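Local coordinates for hypothetical protein PG1100 (Porphyromonas gingivalis, PDB 1ZBS) that probably phosphorylates N-acetylglucosamine as a sugar kinase of the ASKHA fold, although its function remains unproven, at residues A148-L153 against S214-S219. Sequence-based numbering, arbitrary orientation.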
loop_
_atom_site.group_PDB
_atom_site.type_symbol
_atom_site.label_atom_id
_atom_site.label_comp_id
_atom_site.label_asym_id
_atom_site.label_seq_id
_atom_site.Cartn_x
_atom_site.Cartn_y
_atom_site.Cartn_z
ATOM N N ALA A 148 9.584 4.832 1.956
ATOM C CA ALA A 148 8.240 4.437 2.352
ATOM C C ALA A 148 8.082 2.951 2.060
ATOM O O ALA A 148 7.496 2.217 2.852
ATOM C CB ALA A 148 7.191 5.239 1.592
ATOM N N VAL A 149 8.616 2.499 0.933
ATOM C CA VAL A 149 8.484 1.095 0.607
ATOM C C VAL A 149 9.349 0.227 1.504
ATOM O O VAL A 149 8.899 -0.816 1.971
ATOM C CB VAL A 149 8.785 0.839 -0.866
ATOM C CG1 VAL A 149 8.792 -0.662 -1.146
ATOM C CG2 VAL A 149 7.717 1.512 -1.712
ATOM N N LEU A 150 10.584 0.651 1.760
ATOM C CA LEU A 150 11.461 -0.104 2.652
ATOM C C LEU A 150 10.727 -0.249 3.976
ATOM O O LEU A 150 10.704 -1.318 4.580
ATOM C CB LEU A 150 12.768 0.652 2.890
ATOM C CG LEU A 150 13.704 0.815 1.687
ATOM C CD1 LEU A 150 14.961 1.590 2.127
ATOM C CD2 LEU A 150 14.074 -0.553 1.137
ATOM N N GLY A 151 10.114 0.845 4.413
ATOM C CA GLY A 151 9.370 0.832 5.658
ATOM C C GLY A 151 8.206 -0.151 5.705
ATOM O O GLY A 151 8.090 -0.913 6.665
ATOM N N ARG A 152 7.334 -0.156 4.701
ATOM C CA ARG A 152 6.218 -1.093 4.771
ATOM C C ARG A 152 6.686 -2.539 4.626
ATOM O O ARG A 152 6.143 -3.439 5.275
ATOM C CB ARG A 152 5.132 -0.786 3.735
ATOM C CG ARG A 152 5.490 -1.067 2.298
ATOM C CD ARG A 152 4.215 -1.205 1.470
ATOM N NE ARG A 152 4.436 -0.804 0.090
ATOM C CZ ARG A 152 4.822 -1.618 -0.880
ATOM N NH1 ARG A 152 5.027 -2.902 -0.634
ATOM N NH2 ARG A 152 5.013 -1.136 -2.101
ATOM N N LEU A 153 7.693 -2.767 3.790
ATOM C CA LEU A 153 8.216 -4.117 3.628
ATOM C C LEU A 153 8.770 -4.559 4.983
ATOM O O LEU A 153 8.426 -5.624 5.504
ATOM C CB LEU A 153 9.330 -4.154 2.562
ATOM C CG LEU A 153 8.918 -3.925 1.104
ATOM C CD1 LEU A 153 10.157 -3.933 0.209
ATOM C CD2 LEU A 153 7.938 -5.020 0.646
ATOM N N SER A 214 19.133 -8.123 3.028
ATOM C CA SER A 214 18.569 -8.663 1.804
ATOM C C SER A 214 17.261 -7.943 1.458
ATOM O O SER A 214 16.907 -7.813 0.286
ATOM C CB SER A 214 18.321 -10.165 1.931
ATOM O OG SER A 214 17.215 -10.427 2.773
ATOM N N LEU A 215 16.543 -7.475 2.478
ATOM C CA LEU A 215 15.297 -6.752 2.244
ATOM C C LEU A 215 15.596 -5.442 1.503
ATOM O O LEU A 215 14.938 -5.114 0.514
ATOM C CB LEU A 215 14.577 -6.469 3.568
ATOM C CG LEU A 215 13.277 -5.650 3.504
ATOM C CD1 LEU A 215 12.355 -6.031 4.678
ATOM C CD2 LEU A 215 13.608 -4.162 3.543
ATOM N N VAL A 216 16.596 -4.703 1.973
ATOM C CA VAL A 216 16.969 -3.440 1.339
ATOM C C VAL A 216 17.559 -3.676 -0.047
ATOM O O VAL A 216 17.291 -2.930 -0.989
ATOM C CB VAL A 216 17.983 -2.673 2.207
ATOM C CG1 VAL A 216 18.462 -1.425 1.478
ATOM C CG2 VAL A 216 17.319 -2.285 3.528
ATOM N N GLN A 217 18.351 -4.739 -0.146
ATOM C CA GLN A 217 19.005 -5.135 -1.381
ATOM C C GLN A 217 18.002 -5.504 -2.478
ATOM O O GLN A 217 18.129 -5.061 -3.622
ATOM C CB GLN A 217 19.930 -6.318 -1.087
ATOM C CG GLN A 217 20.471 -7.065 -2.295
ATOM C CD GLN A 217 21.278 -8.296 -1.887
ATOM O OE1 GLN A 217 22.442 -8.194 -1.482
ATOM N NE2 GLN A 217 20.651 -9.464 -1.973
ATOM N N ASN A 218 17.003 -6.308 -2.132
ATOM C CA ASN A 218 16.012 -6.725 -3.107
ATOM C C ASN A 218 15.160 -5.565 -3.588
ATOM O O ASN A 218 14.734 -5.530 -4.745
ATOM C CB ASN A 218 15.116 -7.816 -2.525
ATOM C CG ASN A 218 15.894 -9.053 -2.154
ATOM O OD1 ASN A 218 16.942 -9.334 -2.741
ATOM N ND2 ASN A 218 15.388 -9.808 -1.187
ATOM N N SER A 219 14.918 -4.605 -2.707
ATOM C CA SER A 219 14.118 -3.463 -3.091
ATOM C C SER A 219 14.892 -2.570 -4.056
ATOM O O SER A 219 14.331 -2.079 -5.038
ATOM C CB SER A 219 13.697 -2.668 -1.861
ATOM O OG SER A 219 12.660 -1.765 -2.215
#
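V149, L150 and L153 of helix 147-159 meet L215, V216 and S219 of helix 210-229 in an apolar helix-helix packing within the C-terminal half of an ASKHA-type fold. The axes run at 136° to each other, nearer antiparallel than perpendicular, and approach to 10.3 Å; the 257 Å² buried between the segments involves no hydrogen bond from one to the other.

V149 contributes least. Its CG1 lies 4.2 Å from S219 OG, while its backbone N is bonded to S146 OG, of the residue just before the helix.

L150 does more. Its CB leaves the backbone obliquely to the partner helix, yet the tip reaches it: CD2 sits 3.7 Å from S219 CB and also approaches the backbone of V216, 4.1 Å from its CA. L150 CD2 also lies 4.4 Å from both L215 CD2 and V216 CG2, so a single branch touches three residues spread over more than one helical turn. V216 carries the packing onward, since its side chain also rests on V251 of helix 249-258 and on Y248.

One turn after V149, L153 points at the other helix. Its CB meets L215 CD1 at 4.1 Å, and its CD1 approaches S219 OG. S219 OG is the polar side-chain atom among the touching residues, and its hydrogen-bond partner is the backbone N of G145, just ahead of helix 147-159; the bond ties helix 210-229 to the entry of the helix it packs on. L215, whose CB points at helix 147-159 and whose CG is anti to the backbone N (chi1 177°), sends its CD1 to the L153 backbone, where L215 CD1 stops 3.9 Å from L153 C.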